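Local coordinates for multicopper oxidase (Pseudomonas thermotolerans, PDB 6VOW), which probably oxidises phenolic, lignin-related substrates in the manner of a laccase, passing electrons through its copper centres to reduce dioxygen to water, at residues I93-R99 with Y123-D129; V69-Q75 with P152-R158; L392-K398 with V425-N431. All blocks are in the same frame, centred on the assembly; numbering follows the deposited sequence.

Contact 1: I93-R99 with Y123-D129; sequences IHWHGIR and YVFKTED. With CU (copper (II) ion), chain C; C2O (Cu-O-Cu linkage), chain B.
Trp-95 sits at the middle of an aromatic cluster between two strands from different sheets of the N-terminal cupredoxin domain. With chi1 near -56° (m), the five-membered ring of its indole sends an edge toward the face of Tyr-123 (centroids 4.8 Å apart, planes at 67°), with Trp-95 NE1 3.3 Å from Tyr-123 CD1. One face of the same ring takes the edge of Phe-125, with centroids 4.8 Å apart, planes at 54°, and Trp-95 CG 3.7 Å from Phe-125 CZ. Phe-125 (chi1 p, 48°) also packs its CD2 against CG2 of Ile-98 at 3.6 Å, and Ile-93 CB lies 3.8 Å from Tyr-123 CE2. No beta bridge joins the two segments; their nearest alpha carbons, Ile-98 and Thr-127, are 6.8 Å apart. Past strand 94-96 the chain reverses in a type II turn from Trp-95 to Ile-98 (Ile-98 N to Trp-95 O, 3.2 Å); with phi/psi 107/-16 at Gly-97, a CB there would jam against His-96 O.

Ile-93 N donates to Tyr-123 OH (3.0 Å), a hydroxyl also bonded to Gln-112. Arg-99 meets Asp-129 in a two-pronged salt bridge, NE to OD2 at 2.9 Å and NH2 to OD1 at 2.7 Å, while waters 1 and 2 each link Arg-99 O to Lys-126 O.

His-94 points away from this core, and neither it nor His-96 touches 123-129: His-94 NE2 binds a copper ion at 2.0 Å, and His-96 ND1 binds CU2 of the Cu-O-Cu group at 2.1 Å. The strand that gives Trp-95 to the cluster thus supplies two trinuclear-site ligands.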
# COMPACT_ATOMS: atom_id res chain seq x y z
N ILE A 93 -6.19 1.87 -12.91
CA ILE A 93 -5.27 1.11 -12.03
C ILE A 93 -4.20 2.06 -11.70
O ILE A 93 -3.55 2.60 -12.58
CB ILE A 93 -4.64 -0.17 -12.64
CG1 ILE A 93 -5.76 -1.18 -12.85
CG2 ILE A 93 -3.67 -0.83 -11.64
CD1 ILE A 93 -5.34 -2.45 -13.60
N HIS A 94 -4.12 2.35 -10.41
CA HIS A 94 -3.02 3.14 -9.90
C HIS A 94 -2.00 2.21 -9.25
O HIS A 94 -2.39 1.26 -8.60
CB HIS A 94 -3.53 4.15 -8.88
CG HIS A 94 -2.45 4.75 -8.04
ND1 HIS A 94 -1.53 5.67 -8.52
CD2 HIS A 94 -2.16 4.59 -6.74
CE1 HIS A 94 -0.67 5.98 -7.56
NE2 HIS A 94 -1.06 5.36 -6.46
N TRP A 95 -0.72 2.47 -9.46
CA TRP A 95 0.35 1.49 -9.15
C TRP A 95 1.07 2.11 -7.98
O TRP A 95 1.98 3.02 -8.13
CB TRP A 95 1.25 1.22 -10.33
CG TRP A 95 0.50 0.79 -11.49
CD1 TRP A 95 -0.03 1.57 -12.45
CD2 TRP A 95 0.15 -0.56 -11.83
NE1 TRP A 95 -0.70 0.81 -13.37
CE2 TRP A 95 -0.60 -0.51 -13.03
CE3 TRP A 95 0.39 -1.81 -11.24
CZ2 TRP A 95 -1.13 -1.66 -13.65
CZ3 TRP A 95 -0.11 -2.98 -11.88
CH2 TRP A 95 -0.88 -2.89 -13.05
N HIS A 96 0.54 1.70 -6.81
CA HIS A 96 0.84 2.34 -5.50
C HIS A 96 2.29 2.12 -5.19
O HIS A 96 2.70 0.99 -4.93
CB HIS A 96 -0.06 1.78 -4.35
CG HIS A 96 0.20 2.45 -3.02
ND1 HIS A 96 -0.75 3.16 -2.32
CD2 HIS A 96 1.33 2.54 -2.28
CE1 HIS A 96 -0.24 3.61 -1.19
NE2 HIS A 96 1.04 3.27 -1.16
N GLY A 97 3.05 3.20 -5.20
CA GLY A 97 4.42 3.24 -4.76
C GLY A 97 5.44 3.35 -5.92
O GLY A 97 6.62 3.67 -5.72
N ILE A 98 4.99 3.06 -7.13
CA ILE A 98 5.87 3.07 -8.27
C ILE A 98 6.08 4.48 -8.71
O ILE A 98 5.15 5.20 -8.93
CB ILE A 98 5.30 2.27 -9.48
CG1 ILE A 98 5.00 0.79 -9.10
CG2 ILE A 98 6.29 2.36 -10.67
CD1 ILE A 98 6.18 0.13 -8.55
N ARG A 99 7.33 4.87 -8.84
CA ARG A 99 7.70 6.13 -9.48
C ARG A 99 7.68 5.89 -11.01
O ARG A 99 8.59 5.39 -11.58
CB ARG A 99 9.06 6.58 -9.00
CG ARG A 99 9.16 6.52 -7.49
CD ARG A 99 10.51 7.01 -7.03
NE ARG A 99 11.51 5.98 -7.31
CZ ARG A 99 12.72 6.18 -7.81
NH1 ARG A 99 13.14 7.41 -8.14
NH2 ARG A 99 13.52 5.14 -7.99
N TYR A 123 -0.84 -0.16 -19.37
CA TYR A 123 0.09 0.47 -18.42
C TYR A 123 1.43 -0.12 -18.72
O TYR A 123 1.59 -1.30 -18.56
CB TYR A 123 -0.28 0.28 -16.93
CG TYR A 123 -1.64 0.91 -16.57
CD1 TYR A 123 -1.74 2.21 -16.17
CD2 TYR A 123 -2.80 0.16 -16.61
CE1 TYR A 123 -2.96 2.79 -15.86
CE2 TYR A 123 -4.03 0.71 -16.30
CZ TYR A 123 -4.10 2.02 -15.94
OH TYR A 123 -5.32 2.52 -15.68
N VAL A 124 2.37 0.69 -19.17
CA VAL A 124 3.78 0.31 -19.38
C VAL A 124 4.68 1.24 -18.62
O VAL A 124 4.64 2.48 -18.85
CB VAL A 124 4.31 0.49 -20.86
CG1 VAL A 124 5.25 -0.64 -21.20
CG2 VAL A 124 3.21 0.62 -21.88
N PHE A 125 5.53 0.70 -17.76
CA PHE A 125 6.50 1.59 -17.09
C PHE A 125 7.62 0.70 -16.58
O PHE A 125 7.47 -0.54 -16.50
CB PHE A 125 5.85 2.34 -15.94
CG PHE A 125 5.06 1.43 -15.02
CD1 PHE A 125 3.72 1.13 -15.29
CD2 PHE A 125 5.64 0.82 -13.88
CE1 PHE A 125 2.99 0.29 -14.43
CE2 PHE A 125 4.88 0.01 -13.04
CZ PHE A 125 3.56 -0.23 -13.32
N LYS A 126 8.76 1.31 -16.38
CA LYS A 126 9.89 0.60 -15.81
C LYS A 126 9.69 0.69 -14.29
O LYS A 126 9.26 1.72 -13.75
CB LYS A 126 11.25 1.27 -16.21
CG LYS A 126 11.58 1.35 -17.69
CD LYS A 126 12.94 2.04 -17.93
CE LYS A 126 14.11 1.11 -17.68
NZ LYS A 126 14.05 -0.09 -18.57
N THR A 127 9.99 -0.44 -13.64
CA THR A 127 10.06 -0.59 -12.22
C THR A 127 11.50 -0.55 -11.77
O THR A 127 12.19 -1.57 -11.85
CB THR A 127 9.40 -1.92 -11.86
OG1 THR A 127 10.07 -2.99 -12.54
CG2 THR A 127 7.94 -1.96 -12.29
N GLU A 128 12.01 0.62 -11.40
CA GLU A 128 13.34 0.82 -10.94
C GLU A 128 13.56 0.54 -9.45
O GLU A 128 14.74 0.58 -9.03
CB GLU A 128 13.81 2.28 -11.20
CG GLU A 128 13.71 2.73 -12.67
CD GLU A 128 14.78 2.13 -13.60
OE1 GLU A 128 15.63 1.33 -13.16
OE2 GLU A 128 14.78 2.47 -14.78
N ASP A 129 12.47 0.30 -8.68
CA ASP A 129 12.54 0.02 -7.26
C ASP A 129 12.04 -1.34 -7.03
O ASP A 129 10.95 -1.73 -7.50
CB ASP A 129 11.69 0.95 -6.44
CG ASP A 129 12.08 2.41 -6.61
OD1 ASP A 129 13.25 2.75 -6.86
OD2 ASP A 129 11.21 3.24 -6.57
CU CU C . -0.36 5.97 -4.69
CU2 C2O B . -2.69 3.44 -3.02
CU3 C2O B . -3.76 7.69 -4.40
O1 C2O B . -3.17 5.63 -3.57
O HOH W 1 8.97 4.23 -14.29
O HOH W 2 10.16 2.84 -11.10
O HOH W 3 9.17 2.65 -8.45

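Contact 2: V69-Q75 with P152-R158; sequences VELRCRQ and PLVVEER
Two parallel strands, 71-74 at the edge of a four-stranded sheet and 151-156 beside it, form part of the beta sandwich of the first cupredoxin domain. Their short axes approach to 4.3 Å at an angle of 20°, with Leu-71 opposite Leu-153, Arg-72 opposite Val-154, Cys-73 opposite Val-155 and Arg-74 opposite Glu-156. The backbone bonds follow the parallel pattern: Leu-71 N to Pro-152 O (3.0 Å), then Val-154 N to Leu-71 O, Cys-73 N to Val-154 O, Glu-156 N to Cys-73 O and Gln-75 N to Glu-156 O (each 2.8 Å).

Side chains alternate between the two faces of the sheet. Leu-71, Cys-73, Leu-153 and Val-155 point into the sandwich interior, where Leu-71 CB touches Leu-153 CD1 at 3.6 Å and Val-81 and Leu-79 of strand 78-85 pack against this face. The opposite face carries a salt-bridge network. Arg-72, with its first three chi angles all m, curls over Val-154 so that CG1 of Val-154 lies 3.7 Å from CZ of Arg-72; its NH1 reaches Glu-70 OE1 (2.7 Å) and also Glu-166, and NE and NH2 both bond to Glu-156 OE2 (2.9 and 2.8 Å). Glu-70 OE2 is hydrogen-bonded to Ser-168 OG. Arg-74 NH1 stands 3.0 Å from Glu-156 OE1, a purely electrostatic pairing, and water 4 bridges the same two atoms. Beyond the strands, Gln-75 OE1 accepts from Arg-158 N at 3.1 Å, while its NE2 is hydrogen-bonded to Glu-128 O.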
# COMPACT_ATOMS: atom_id res chain seq x y z
N VAL A 69 -4.80 -10.93 -8.41
CA VAL A 69 -3.63 -11.68 -8.79
C VAL A 69 -2.32 -10.94 -8.46
O VAL A 69 -2.26 -9.68 -8.47
CB VAL A 69 -3.69 -11.89 -10.30
CG1 VAL A 69 -2.88 -10.78 -10.96
CG2 VAL A 69 -3.19 -13.27 -10.66
N GLU A 70 -1.28 -11.71 -8.15
CA GLU A 70 0.04 -11.11 -7.87
C GLU A 70 0.75 -10.67 -9.20
O GLU A 70 0.90 -11.41 -10.06
CB GLU A 70 0.98 -11.93 -6.93
CG GLU A 70 2.15 -11.01 -6.45
CD GLU A 70 3.07 -11.57 -5.34
OE1 GLU A 70 4.23 -11.81 -5.68
OE2 GLU A 70 2.71 -11.72 -4.14
N LEU A 71 1.04 -9.41 -9.36
CA LEU A 71 1.89 -9.02 -10.49
C LEU A 71 3.38 -9.04 -10.10
O LEU A 71 3.78 -8.50 -9.00
CB LEU A 71 1.48 -7.67 -11.04
CG LEU A 71 0.48 -7.60 -12.18
CD1 LEU A 71 -0.76 -8.32 -11.96
CD2 LEU A 71 0.09 -6.17 -12.41
N ARG A 72 4.20 -9.67 -10.93
CA ARG A 72 5.69 -9.60 -10.64
C ARG A 72 6.42 -8.92 -11.75
O ARG A 72 6.07 -9.15 -12.94
CB ARG A 72 6.38 -10.94 -10.58
CG ARG A 72 5.77 -11.98 -9.75
CD ARG A 72 6.03 -11.74 -8.31
NE ARG A 72 7.36 -12.12 -7.90
CZ ARG A 72 7.66 -12.61 -6.70
NH1 ARG A 72 6.76 -12.81 -5.72
NH2 ARG A 72 8.90 -12.88 -6.48
N CYS A 73 7.39 -8.08 -11.36
CA CYS A 73 8.35 -7.54 -12.28
C CYS A 73 9.74 -7.67 -11.65
O CYS A 73 9.92 -8.30 -10.59
CB CYS A 73 8.05 -6.08 -12.61
SG CYS A 73 8.83 -5.42 -14.20
N ARG A 74 10.75 -7.15 -12.33
CA ARG A 74 12.14 -7.30 -11.86
C ARG A 74 12.62 -5.94 -12.01
O ARG A 74 12.17 -5.26 -12.95
CB ARG A 74 12.89 -8.29 -12.79
CG ARG A 74 14.41 -8.23 -12.83
CD ARG A 74 15.01 -9.34 -12.02
NE ARG A 74 14.41 -10.62 -12.39
CZ ARG A 74 14.41 -11.71 -11.62
NH1 ARG A 74 14.95 -11.70 -10.40
NH2 ARG A 74 13.84 -12.83 -12.06
N GLN A 75 13.43 -5.50 -11.05
CA GLN A 75 13.93 -4.16 -11.03
C GLN A 75 14.75 -3.86 -12.24
O GLN A 75 15.64 -4.62 -12.56
CB GLN A 75 14.81 -4.00 -9.79
CG GLN A 75 15.41 -2.64 -9.56
CD GLN A 75 16.20 -2.64 -8.30
OE1 GLN A 75 16.68 -3.67 -7.87
NE2 GLN A 75 16.32 -1.48 -7.68
N PRO A 152 -1.45 -7.32 -4.92
CA PRO A 152 -0.02 -7.12 -4.68
C PRO A 152 0.80 -7.03 -5.99
O PRO A 152 0.48 -7.79 -6.95
CB PRO A 152 0.39 -8.39 -3.88
CG PRO A 152 -0.64 -9.39 -4.13
CD PRO A 152 -1.77 -8.73 -4.95
N LEU A 153 1.79 -6.13 -6.01
CA LEU A 153 2.87 -6.03 -7.05
C LEU A 153 4.24 -6.18 -6.44
O LEU A 153 4.63 -5.40 -5.57
CB LEU A 153 2.83 -4.70 -7.76
CG LEU A 153 3.90 -4.33 -8.76
CD1 LEU A 153 4.01 -5.40 -9.80
CD2 LEU A 153 3.60 -2.98 -9.37
N VAL A 154 4.96 -7.24 -6.80
CA VAL A 154 6.36 -7.46 -6.36
C VAL A 154 7.31 -7.07 -7.47
O VAL A 154 7.18 -7.58 -8.59
CB VAL A 154 6.62 -8.93 -5.97
CG1 VAL A 154 8.03 -9.14 -5.52
CG2 VAL A 154 5.70 -9.35 -4.82
N VAL A 155 8.24 -6.15 -7.19
CA VAL A 155 9.35 -5.88 -8.04
C VAL A 155 10.56 -6.58 -7.42
O VAL A 155 11.03 -6.19 -6.36
CB VAL A 155 9.54 -4.36 -8.24
CG1 VAL A 155 10.73 -4.09 -9.21
CG2 VAL A 155 8.24 -3.76 -8.84
N GLU A 156 10.98 -7.71 -8.05
CA GLU A 156 12.10 -8.45 -7.63
C GLU A 156 13.39 -7.59 -7.66
O GLU A 156 13.58 -6.69 -8.52
CB GLU A 156 12.22 -9.73 -8.46
CG GLU A 156 11.07 -10.72 -8.14
CD GLU A 156 11.02 -11.98 -8.99
OE1 GLU A 156 12.07 -12.22 -9.62
OE2 GLU A 156 9.98 -12.71 -9.04
N GLU A 157 14.26 -7.79 -6.68
CA GLU A 157 15.61 -7.10 -6.70
C GLU A 157 16.41 -7.50 -8.00
O GLU A 157 16.25 -8.60 -8.54
CB GLU A 157 16.49 -7.46 -5.50
CG GLU A 157 15.99 -6.98 -4.13
CD GLU A 157 14.70 -7.74 -3.67
OE1 GLU A 157 14.51 -9.00 -3.90
OE2 GLU A 157 13.85 -7.05 -3.07
N ARG A 158 17.23 -6.61 -8.50
CA ARG A 158 17.98 -6.91 -9.72
C ARG A 158 18.93 -8.06 -9.46
O ARG A 158 19.02 -9.00 -10.26
CB ARG A 158 18.71 -5.70 -10.27
CG ARG A 158 19.31 -6.00 -11.68
CD ARG A 158 19.64 -4.78 -12.50
NE ARG A 158 19.99 -3.80 -11.49
CZ ARG A 158 19.35 -2.68 -11.21
NH1 ARG A 158 18.36 -2.24 -11.95
NH2 ARG A 158 19.80 -1.93 -10.18
O HOH W 4 14.27 -13.59 -8.69

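Contact 3: L392-K398 with V425-N431; sequences LHGMVFK and VALVADN. With C2O (Cu-O-Cu linkage), chain B.
Backbone hydrogen bonding between these segments is confined to one antiparallel hydrogen-bonded pair, Lys-398 with Ala-426, whose alpha carbons are 5.1 Å apart: Lys-398 N gives to Ala-426 O at 2.7 Å, and Ala-426 N to Lys-398 O at 2.9 Å. A CA-H...O contact from Val-425 CA to Lys-398 O (3.4 Å) adds to it. Away from this pair the chains spread, and the alpha carbons of Gly-394 and Asn-431 are 6.5 Å apart. There a side chain takes over, Asn-431 ND2 donating to Gly-394 O at 2.8 Å, with chi1 of Asn-431 at t. The same amide nitrogen reaches Leu-100 O. Gly-394 has phi/psi of 84/-22, a positive phi that favours glycine, and Ala-429 centres an inverse gamma turn.

Segment 392-398 crosses between the two sheets of the C-terminal cupredoxin domain: Leu-392 ends strand 388-392 in one, and Phe-397 begins strand 397-402 in the other, beside strand 422-428.

Apolar contacts fill the space between. Phe-397 (chi1 p, 52°) sets CD1 3.4 Å from Val-425 CG1 and CB 4.1 Å from Leu-427 CB. Met-395 CE reaches Leu-427 CD1 at 3.7 Å. From the other sheet, Leu-392 CD2 meets Leu-427 CD2 at 4.1 Å.

Metal binding falls to His-393 at the start of the crossing: its NE2 binds CU3 of the Cu-O-Cu group at 2.2 Å, a copper also held by His-138 and His-438, while ND1 bonds to Asp-105.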
# COMPACT_ATOMS: atom_id res chain seq x y z
N LEU A 392 1.84 9.96 -0.86
CA LEU A 392 2.14 10.85 -1.99
C LEU A 392 2.37 9.98 -3.22
O LEU A 392 3.16 9.08 -3.18
CB LEU A 392 3.40 11.58 -1.69
CG LEU A 392 3.86 12.57 -2.71
CD1 LEU A 392 2.73 13.58 -3.04
CD2 LEU A 392 5.06 13.22 -2.10
N HIS A 393 1.69 10.30 -4.32
CA HIS A 393 1.96 9.69 -5.56
C HIS A 393 3.22 10.18 -6.16
O HIS A 393 3.68 11.33 -5.86
CB HIS A 393 0.95 10.16 -6.51
CG HIS A 393 -0.35 9.60 -6.28
ND1 HIS A 393 -1.20 9.26 -7.31
CD2 HIS A 393 -0.95 9.22 -5.14
CE1 HIS A 393 -2.27 8.70 -6.81
NE2 HIS A 393 -2.13 8.66 -5.50
N GLY A 394 3.76 9.34 -7.05
CA GLY A 394 4.76 9.78 -8.00
C GLY A 394 6.16 9.80 -7.51
O GLY A 394 7.06 9.80 -8.31
N MET A 395 6.29 9.86 -6.19
CA MET A 395 7.49 10.20 -5.52
C MET A 395 7.60 9.46 -4.23
O MET A 395 6.63 9.00 -3.65
CB MET A 395 7.52 11.67 -5.24
CG MET A 395 8.19 12.48 -6.34
SD MET A 395 7.33 13.96 -6.89
CE MET A 395 7.04 14.89 -5.41
N VAL A 396 8.83 9.36 -3.79
CA VAL A 396 9.15 8.69 -2.57
C VAL A 396 9.70 9.74 -1.62
O VAL A 396 10.55 10.52 -2.02
CB VAL A 396 10.19 7.61 -2.87
CG1 VAL A 396 11.08 7.39 -1.71
CG2 VAL A 396 9.45 6.32 -3.23
N PHE A 397 9.24 9.75 -0.38
CA PHE A 397 9.82 10.70 0.55
C PHE A 397 10.56 9.93 1.61
O PHE A 397 10.33 8.74 1.81
CB PHE A 397 8.78 11.67 1.14
CG PHE A 397 7.61 10.98 1.74
CD1 PHE A 397 7.67 10.48 3.03
CD2 PHE A 397 6.43 10.84 1.02
CE1 PHE A 397 6.54 9.81 3.56
CE2 PHE A 397 5.33 10.24 1.54
CZ PHE A 397 5.37 9.72 2.82
N LYS A 398 11.47 10.63 2.26
CA LYS A 398 12.26 10.12 3.37
C LYS A 398 11.73 10.71 4.64
O LYS A 398 11.62 11.92 4.77
CB LYS A 398 13.72 10.56 3.20
CG LYS A 398 14.67 9.92 4.18
CD LYS A 398 16.10 10.21 3.89
CE LYS A 398 16.97 9.08 4.42
NZ LYS A 398 18.39 9.40 4.07
N VAL A 425 9.17 15.25 6.71
CA VAL A 425 9.30 14.32 5.63
C VAL A 425 9.99 15.12 4.50
O VAL A 425 9.69 16.30 4.30
CB VAL A 425 7.87 13.82 5.30
CG1 VAL A 425 7.57 13.75 3.84
CG2 VAL A 425 7.62 12.47 5.91
N ALA A 426 10.89 14.49 3.76
CA ALA A 426 11.66 15.15 2.72
C ALA A 426 11.76 14.35 1.41
O ALA A 426 11.86 13.13 1.41
CB ALA A 426 13.04 15.44 3.28
N LEU A 427 11.75 15.08 0.31
CA LEU A 427 11.68 14.52 -1.01
C LEU A 427 12.46 15.35 -1.97
O LEU A 427 12.68 16.53 -1.72
CB LEU A 427 10.24 14.51 -1.50
CG LEU A 427 9.48 15.84 -1.48
CD1 LEU A 427 9.30 16.32 -2.87
CD2 LEU A 427 8.08 15.77 -0.84
N VAL A 428 12.84 14.71 -3.09
CA VAL A 428 13.23 15.38 -4.31
C VAL A 428 12.06 15.35 -5.25
O VAL A 428 11.45 14.33 -5.42
CB VAL A 428 14.47 14.71 -4.95
CG1 VAL A 428 14.92 15.47 -6.25
CG2 VAL A 428 15.58 14.58 -3.87
N ALA A 429 11.73 16.52 -5.83
CA ALA A 429 10.58 16.66 -6.73
C ALA A 429 11.08 16.23 -8.10
O ALA A 429 11.31 17.01 -8.99
CB ALA A 429 10.05 18.07 -6.70
N ASP A 430 11.14 14.91 -8.19
CA ASP A 430 11.89 14.10 -9.14
C ASP A 430 11.19 13.93 -10.47
O ASP A 430 11.80 13.72 -11.47
CB ASP A 430 11.91 12.67 -8.52
CG ASP A 430 13.25 12.03 -8.56
OD1 ASP A 430 14.09 12.33 -9.48
OD2 ASP A 430 13.47 11.18 -7.64
N ASN A 431 9.86 13.91 -10.42
CA ASN A 431 9.02 13.27 -11.42
C ASN A 431 7.96 14.36 -11.71
O ASN A 431 7.20 14.77 -10.79
CB ASN A 431 8.51 11.97 -10.75
CG ASN A 431 7.72 11.10 -11.63
OD1 ASN A 431 7.52 11.40 -12.78
ND2 ASN A 431 7.27 10.00 -11.10
CU2 C2O B . -2.69 3.44 -3.02
CU3 C2O B . -3.76 7.69 -4.40
O1 C2O B . -3.17 5.63 -3.57

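From the N terminus, the chain first lays down 69-75, and contact 2 closes only when 152-158 arrives 77 residues later. Contact 1 lies wholly inside that long loop, pairing 93-99 with 123-129 across a much shorter excursion. The two touch where Glu-128 O meets Gln-75 NE2 at 2.9 Å, and Thr-127 packs on Cys-73; contact 2 pairs strands within one sheet of the first cupredoxin domain, and contact 1 packs that sheet on the other. Contact 3 follows in series, closing its own loop within the C-terminal domain. It meets contact 1 at the trinuclear copper site, with His-94 CE1 3.2 Å from His-393 CE1, so both domains supply ligands there. Contacts 2 and 3 do not touch.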